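Local coordinates for protein replicative DNA helicase (Helicobacter pylori, PDB 3GXV) that probably unwinds duplex DNA at replication forks as a hexameric, ATP-driven helicase whose N-terminal domain, the part described here, is implicated in interactions with primase, at residues Gln9-Gly20 / Pro90-Ile101. Numbering follows the deposited sequence.
Sequences QLQNIERIVLSG and PIDNIEAYVEEI
In the all-helical N-terminal domain of this DnaB-family helicase, I13, I16 and V17 of helix 3-23 pack against Y97 and I101 near the start of helix 95-119, the two segment axes 9.6 Å apart at 129°. The flat face of Y97 accepts I13, whose CG1 sits 4.1 Å from the ring centroid, almost on the normal, a CH-pi contact, while CG2 reaches CG of the same ring at 3.5 Å. I16, branched, serves two partners: CD1 comes to the ring's edge, 3.8 Å from Y97 CE2, and CG2 meets I91. V17, beta-branched and compact, puts CG2 3.7 Å from I101 CD1, and that slender tip also reaches the CA of E14. The oxygens of the buried E14 carboxylate accept bonds from the backbone N of Y41 and Y42 and from N45, donors that would probably stabilise a negative charge. Q9, drawn out nearly straight to CD (chi1 178°, chi2 -176°), carries its amide across to E100 and gives NE2 to the syn side of OE2 at 3.1 Å, the amide and carboxylate planes steeply crossed. At the far end P90 CG rests 3.5 Å from S19 OG, which is hydrogen-bonded to A88 O. Such an apolar interior is consistent with a hydrophobically driven fit, to which Q9-E100 adds a directional tie between partly exposed residues.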
ATOM      1  N   GLN B   9     -10.347 -22.924 -10.393  1.00 12.92           N
ATOM      2  CA  GLN B   9      -9.075 -22.980  -9.683  1.00 14.77           C
ATOM      3  C   GLN B   9      -8.158 -21.849 -10.162  1.00 14.87           C
ATOM      4  O   GLN B   9      -7.468 -21.217  -9.364  1.00 14.95           O
ATOM      5  CB  GLN B   9      -8.440 -24.347  -9.953  1.00 17.42           C
ATOM      6  CG  GLN B   9      -7.071 -24.610  -9.350  1.00 21.65           C
ATOM      7  CD  GLN B   9      -6.530 -25.962  -9.797  1.00 22.86           C
ATOM      8  OE1 GLN B   9      -7.161 -26.996  -9.573  1.00 26.51           O
ATOM      9  NE2 GLN B   9      -5.372 -25.958 -10.445  1.00 22.44           N
ATOM     10  N   LEU B  10      -8.165 -21.601 -11.467  1.00 13.29           N
ATOM     11  CA  LEU B  10      -7.356 -20.553 -12.069  1.00 12.57           C
ATOM     12  C   LEU B  10      -7.815 -19.183 -11.565  1.00 12.76           C
ATOM     13  O   LEU B  10      -6.999 -18.316 -11.223  1.00 10.19           O
ATOM     14  CB  LEU B  10      -7.486 -20.608 -13.589  1.00 16.48           C
ATOM     15  CG  LEU B  10      -6.294 -21.177 -14.360  1.00 18.64           C
ATOM     16  CD1 LEU B  10      -6.622 -21.218 -15.857  1.00 15.85           C
ATOM     17  CD2 LEU B  10      -5.063 -20.311 -14.087  1.00 19.23           C
ATOM     18  N   GLN B  11      -9.128 -19.000 -11.512  1.00  7.79           N
ATOM     19  CA  GLN B  11      -9.679 -17.754 -11.040  1.00  8.16           C
ATOM     20  C   GLN B  11      -9.306 -17.545  -9.562  1.00  8.38           C
ATOM     21  O   GLN B  11      -8.875 -16.459  -9.171  1.00  8.68           O
ATOM     22  CB  GLN B  11     -11.204 -17.765 -11.227  1.00  6.18           C
ATOM     23  CG  GLN B  11     -11.805 -16.380 -11.235  1.00  7.42           C
ATOM     24  CD  GLN B  11     -13.268 -16.368 -11.614  1.00  6.69           C
ATOM     25  OE1 GLN B  11     -13.904 -15.317 -11.613  1.00  9.51           O
ATOM     26  NE2 GLN B  11     -13.811 -17.534 -11.947  1.00  5.55           N
ATOM     27  N   ASN B  12      -9.462 -18.594  -8.760  1.00  8.12           N
ATOM     28  CA  ASN B  12      -9.161 -18.553  -7.333  1.00 11.43           C
ATOM     29  C   ASN B  12      -7.681 -18.265  -7.064  1.00 11.40           C
ATOM     30  O   ASN B  12      -7.332 -17.533  -6.139  1.00 14.22           O
ATOM     31  CB  ASN B  12      -9.566 -19.881  -6.688  1.00 11.23           C
ATOM     32  CG  ASN B  12      -9.205 -19.956  -5.221  1.00 12.94           C
ATOM     33  OD1 ASN B  12      -9.423 -19.008  -4.469  1.00 19.10           O
ATOM     34  ND2 ASN B  12      -8.669 -21.092  -4.801  1.00 14.49           N
ATOM     35  N   ILE B  13      -6.817 -18.850  -7.880  1.00 14.89           N
ATOM     36  CA  ILE B  13      -5.378 -18.665  -7.753  1.00 16.76           C
ATOM     37  C   ILE B  13      -4.936 -17.240  -8.067  1.00 11.24           C
ATOM     38  O   ILE B  13      -3.984 -16.739  -7.470  1.00 11.79           O
ATOM     39  CB  ILE B  13      -4.618 -19.628  -8.699  1.00 18.86           C
ATOM     40  CG1 ILE B  13      -4.711 -21.055  -8.156  1.00 22.24           C
ATOM     41  CG2 ILE B  13      -3.167 -19.177  -8.862  1.00 19.11           C
ATOM     42  CD1 ILE B  13      -4.040 -22.085  -9.028  1.00 25.07           C
ATOM     43  N   GLU B  14      -5.614 -16.605  -9.016  1.00  9.81           N
ATOM     44  CA  GLU B  14      -5.277 -15.248  -9.413  1.00  9.80           C
ATOM     45  C   GLU B  14      -5.585 -14.258  -8.308  1.00  8.26           C
ATOM     46  O   GLU B  14      -4.868 -13.277  -8.136  1.00  7.50           O
ATOM     47  CB  GLU B  14      -6.031 -14.854 -10.685  1.00  6.44           C
ATOM     48  CG  GLU B  14      -5.724 -15.764 -11.870  1.00  6.22           C
ATOM     49  CD  GLU B  14      -6.309 -15.284 -13.183  1.00  6.44           C
ATOM     50  OE1 GLU B  14      -7.384 -14.625 -13.195  1.00  4.93           O
ATOM     51  OE2 GLU B  14      -5.694 -15.594 -14.220  1.00  8.34           O
ATOM     52  N   ARG B  15      -6.655 -14.512  -7.568  1.00  8.65           N
ATOM     53  CA  ARG B  15      -7.039 -13.639  -6.474  1.00  9.43           C
ATOM     54  C   ARG B  15      -6.035 -13.782  -5.343  1.00 10.99           C
ATOM     55  O   ARG B  15      -5.553 -12.787  -4.795  1.00 10.70           O
ATOM     56  CB  ARG B  15      -8.431 -14.002  -5.943  1.00 11.26           C
ATOM     57  CG  ARG B  15      -9.570 -13.716  -6.900  1.00 14.97           C
ATOM     58  CD  ARG B  15     -10.924 -13.809  -6.197  1.00 16.04           C
ATOM     59  NE  ARG B  15     -11.303 -15.178  -5.857  1.00 19.06           N
ATOM     60  CZ  ARG B  15     -12.196 -15.904  -6.527  1.00 16.24           C
ATOM     61  NH1 ARG B  15     -12.820 -15.406  -7.582  1.00 18.07           N
ATOM     62  NH2 ARG B  15     -12.471 -17.130  -6.133  1.00 17.33           N
ATOM     63  N   ILE B  16      -5.729 -15.025  -4.984  1.00 10.51           N
ATOM     64  CA  ILE B  16      -4.797 -15.265  -3.895  1.00 11.35           C
ATOM     65  C   ILE B  16      -3.465 -14.575  -4.173  1.00 12.95           C
ATOM     66  O   ILE B  16      -2.809 -14.099  -3.269  1.00 13.06           O
ATOM     67  CB  ILE B  16      -4.559 -16.768  -3.679  1.00 10.20           C
ATOM     68  CG1 ILE B  16      -5.869 -17.451  -3.267  1.00  9.01           C
ATOM     69  CG2 ILE B  16      -3.485 -16.959  -2.613  1.00  9.00           C
ATOM     70  CD1 ILE B  16      -5.802 -18.980  -3.216  1.00  4.12           C
ATOM     71  N   VAL B  17      -3.086 -14.516  -5.443  1.00 13.93           N
ATOM     72  CA  VAL B  17      -1.844 -13.881  -5.846  1.00 11.78           C
ATOM     73  C   VAL B  17      -1.940 -12.373  -5.683  1.00 12.75           C
ATOM     74  O   VAL B  17      -1.001 -11.740  -5.193  1.00  8.80           O
ATOM     75  CB  VAL B  17      -1.517 -14.209  -7.312  1.00 11.61           C
ATOM     76  CG1 VAL B  17      -0.273 -13.448  -7.764  1.00 13.29           C
ATOM     77  CG2 VAL B  17      -1.284 -15.698  -7.459  1.00 13.02           C
ATOM     78  N   LEU B  18      -3.082 -11.814  -6.099  1.00 12.05           N
ATOM     79  CA  LEU B  18      -3.340 -10.373  -6.025  1.00 12.72           C
ATOM     80  C   LEU B  18      -3.525  -9.967  -4.564  1.00 14.54           C
ATOM     81  O   LEU B  18      -3.112  -8.883  -4.149  1.00 12.87           O
ATOM     82  CB  LEU B  18      -4.596 -10.004  -6.835  1.00 10.98           C
ATOM     83  CG  LEU B  18      -4.591 -10.089  -8.375  1.00  9.53           C
ATOM     84  CD1 LEU B  18      -5.971  -9.712  -8.909  1.00  6.92           C
ATOM     85  CD2 LEU B  18      -3.550  -9.155  -8.956  1.00  8.17           C
ATOM     86  N   SER B  19      -4.166 -10.844  -3.798  1.00 16.85           N
ATOM     87  CA  SER B  19      -4.376 -10.609  -2.378  1.00 21.51           C
ATOM     88  C   SER B  19      -3.014 -10.621  -1.700  1.00 18.25           C
ATOM     89  O   SER B  19      -2.791  -9.875  -0.754  1.00 20.59           O
ATOM     90  CB  SER B  19      -5.253 -11.702  -1.768  1.00 22.81           C
ATOM     91  OG  SER B  19      -5.190 -11.647  -0.355  1.00 29.31           O
ATOM     92  N   GLY B  20      -2.114 -11.470  -2.192  1.00 14.65           N
ATOM     93  CA  GLY B  20      -0.773 -11.547  -1.627  1.00 14.25           C
ATOM     94  C   GLY B  20       0.019 -10.269  -1.864  1.00 12.55           C
ATOM     95  O   GLY B  20       0.778  -9.824  -1.005  1.00  8.93           O
ATOM     96  N   PRO B  90      -3.998 -14.519   1.648  1.00 37.43           N
ATOM     97  CA  PRO B  90      -2.645 -14.309   1.171  1.00 38.06           C
ATOM     98  C   PRO B  90      -1.984 -15.645   1.544  1.00 38.80           C
ATOM     99  O   PRO B  90      -2.142 -16.182   2.654  1.00 41.42           O
ATOM    100  CB  PRO B  90      -2.134 -13.120   2.014  1.00 40.59           C
ATOM    101  CG  PRO B  90      -3.461 -12.447   2.537  1.00 41.99           C
ATOM    102  CD  PRO B  90      -4.310 -13.641   2.778  1.00 39.42           C
ATOM    103  N   ILE B  91      -1.251 -16.227   0.620  1.00 38.53           N
ATOM    104  CA  ILE B  91      -0.576 -17.487   0.882  1.00 41.63           C
ATOM    105  C   ILE B  91       0.885 -17.146   1.128  1.00 43.09           C
ATOM    106  O   ILE B  91       1.277 -15.983   1.066  1.00 43.65           O
ATOM    107  CB  ILE B  91      -0.828 -18.391  -0.328  1.00 37.57           C
ATOM    108  CG1 ILE B  91      -1.876 -19.422   0.091  1.00 35.90           C
ATOM    109  CG2 ILE B  91       0.442 -18.988  -0.878  1.00 36.65           C
ATOM    110  CD1 ILE B  91      -3.221 -18.844   0.622  1.00 35.37           C
ATOM    111  N   ASP B  92       1.676 -18.137   1.478  1.00 45.81           N
ATOM    112  CA  ASP B  92       3.082 -17.869   1.681  1.00 49.35           C
ATOM    113  C   ASP B  92       3.685 -18.418   0.400  1.00 47.86           C
ATOM    114  O   ASP B  92       3.341 -19.525  -0.004  1.00 48.43           O
ATOM    115  CB  ASP B  92       3.603 -18.641   2.895  1.00 55.73           C
ATOM    116  CG  ASP B  92       3.684 -17.800   4.173  1.00 61.20           C
ATOM    117  OD1 ASP B  92       4.250 -18.306   5.161  1.00 63.66           O
ATOM    118  OD2 ASP B  92       3.208 -16.658   4.220  1.00 63.87           O
ATOM    119  N   ASN B  93       4.546 -17.650  -0.253  1.00 44.20           N
ATOM    120  CA  ASN B  93       5.141 -18.115  -1.501  1.00 40.28           C
ATOM    121  C   ASN B  93       4.089 -18.406  -2.562  1.00 41.13           C
ATOM    122  O   ASN B  93       3.561 -19.518  -2.646  1.00 38.82           O
ATOM    123  CB  ASN B  93       5.995 -19.373  -1.276  1.00 35.19           C
ATOM    124  CG  ASN B  93       6.740 -19.797  -2.530  1.00 31.01           C
ATOM    125  OD1 ASN B  93       7.167 -18.955  -3.315  1.00 32.03           O
ATOM    126  ND2 ASN B  93       6.911 -21.101  -2.718  1.00 28.64           N
ATOM    127  N   ILE B  94       3.794 -17.381  -3.360  1.00 40.95           N
ATOM    128  CA  ILE B  94       2.821 -17.476  -4.443  1.00 39.23           C
ATOM    129  C   ILE B  94       3.522 -17.746  -5.771  1.00 42.04           C
ATOM    130  O   ILE B  94       2.957 -17.520  -6.840  1.00 45.72           O
ATOM    131  CB  ILE B  94       2.000 -16.168  -4.581  1.00 35.77           C
ATOM    132  CG1 ILE B  94       2.887 -14.950  -4.306  1.00 30.07           C
ATOM    133  CG2 ILE B  94       0.806 -16.200  -3.652  1.00 32.29           C
ATOM    134  CD1 ILE B  94       3.982 -14.736  -5.326  1.00 25.96           C
ATOM    135  N   GLU B  95       4.759 -18.224  -5.691  1.00 42.17           N
ATOM    136  CA  GLU B  95       5.557 -18.520  -6.877  1.00 39.48           C
ATOM    137  C   GLU B  95       4.866 -19.479  -7.843  1.00 34.34           C
ATOM    138  O   GLU B  95       4.483 -19.089  -8.943  1.00 34.31           O
ATOM    139  CB  GLU B  95       6.913 -19.107  -6.467  1.00 43.37           C
ATOM    140  CG  GLU B  95       7.791 -19.520  -7.639  1.00 46.29           C
ATOM    141  CD  GLU B  95       9.031 -20.274  -7.204  1.00 49.51           C
ATOM    142  OE1 GLU B  95       9.783 -20.746  -8.084  1.00 51.10           O
ATOM    143  OE2 GLU B  95       9.257 -20.393  -5.981  1.00 51.55           O
ATOM    144  N   ALA B  96       4.712 -20.733  -7.438  1.00 29.43           N
ATOM    145  CA  ALA B  96       4.075 -21.726  -8.304  1.00 25.51           C
ATOM    146  C   ALA B  96       2.814 -21.166  -8.954  1.00 24.97           C
ATOM    147  O   ALA B  96       2.613 -21.321 -10.164  1.00 23.59           O
ATOM    148  CB  ALA B  96       3.741 -22.967  -7.516  1.00 22.67           C
ATOM    149  N   TYR B  97       1.975 -20.528  -8.140  1.00 17.64           N
ATOM    150  CA  TYR B  97       0.734 -19.922  -8.598  1.00 16.76           C
ATOM    151  C   TYR B  97       0.998 -18.975  -9.781  1.00 16.85           C
ATOM    152  O   TYR B  97       0.355 -19.070 -10.828  1.00 14.97           O
ATOM    153  CB  TYR B  97       0.090 -19.137  -7.449  1.00 18.22           C
ATOM    154  CG  TYR B  97      -0.759 -19.937  -6.480  1.00 17.54           C
ATOM    155  CD1 TYR B  97      -0.654 -21.326  -6.386  1.00 19.24           C
ATOM    156  CD2 TYR B  97      -1.694 -19.294  -5.670  1.00 19.04           C
ATOM    157  CE1 TYR B  97      -1.473 -22.053  -5.511  1.00 18.69           C
ATOM    158  CE2 TYR B  97      -2.509 -20.004  -4.793  1.00 19.01           C
ATOM    159  CZ  TYR B  97      -2.399 -21.379  -4.722  1.00 19.45           C
ATOM    160  OH  TYR B  97      -3.235 -22.065  -3.878  1.00 17.64           O
ATOM    161  N   VAL B  98       1.942 -18.058  -9.604  1.00 15.04           N
ATOM    162  CA  VAL B  98       2.283 -17.106 -10.646  1.00 12.23           C
ATOM    163  C   VAL B  98       2.674 -17.811 -11.935  1.00 14.57           C
ATOM    164  O   VAL B  98       2.226 -17.414 -13.006  1.00 12.77           O
ATOM    165  CB  VAL B  98       3.418 -16.177 -10.182  1.00 14.37           C
ATOM    166  CG1 VAL B  98       3.874 -15.282 -11.316  1.00 16.51           C
ATOM    167  CG2 VAL B  98       2.926 -15.327  -9.040  1.00 15.74           C
ATOM    168  N   GLU B  99       3.501 -18.853 -11.826  1.00 18.47           N
ATOM    169  CA  GLU B  99       3.929 -19.632 -12.988  1.00 20.41           C
ATOM    170  C   GLU B  99       2.750 -20.439 -13.541  1.00 21.26           C
ATOM    171  O   GLU B  99       2.727 -20.792 -14.724  1.00 21.68           O
ATOM    172  CB  GLU B  99       5.064 -20.600 -12.631  1.00 23.61           C
ATOM    173  CG  GLU B  99       5.588 -21.364 -13.848  1.00 31.08           C
ATOM    174  CD  GLU B  99       6.435 -22.585 -13.502  1.00 34.32           C
ATOM    175  OE1 GLU B  99       6.913 -23.255 -14.444  1.00 34.68           O
ATOM    176  OE2 GLU B  99       6.617 -22.882 -12.303  1.00 36.25           O
ATOM    177  N   GLU B 100       1.782 -20.745 -12.683  1.00 19.32           N
ATOM    178  CA  GLU B 100       0.611 -21.490 -13.117  1.00 18.68           C
ATOM    179  C   GLU B 100      -0.248 -20.532 -13.932  1.00 15.70           C
ATOM    180  O   GLU B 100      -0.760 -20.878 -15.002  1.00 16.38           O
ATOM    181  CB  GLU B 100      -0.177 -22.011 -11.909  1.00 22.18           C
ATOM    182  CG  GLU B 100      -1.266 -23.000 -12.286  1.00 30.63           C
ATOM    183  CD  GLU B 100      -1.890 -23.686 -11.085  1.00 33.48           C
ATOM    184  OE1 GLU B 100      -1.163 -23.999 -10.118  1.00 34.60           O
ATOM    185  OE2 GLU B 100      -3.114 -23.925 -11.123  1.00 36.03           O
ATOM    186  N   ILE B 101      -0.396 -19.316 -13.417  1.00 13.12           N
ATOM    187  CA  ILE B 101      -1.179 -18.286 -14.092  1.00 10.66           C
ATOM    188  C   ILE B 101      -0.587 -17.998 -15.468  1.00  6.84           C
ATOM    189  O   ILE B 101      -1.312 -17.839 -16.447  1.00  5.23           O
ATOM    190  CB  ILE B 101      -1.205 -16.994 -13.249  1.00 12.20           C
ATOM    191  CG1 ILE B 101      -2.162 -17.185 -12.070  1.00 13.26           C
ATOM    192  CG2 ILE B 101      -1.617 -15.794 -14.110  1.00 13.11           C
ATOM    193  CD1 ILE B 101      -2.095 -16.094 -11.030  1.00 16.02           C
TER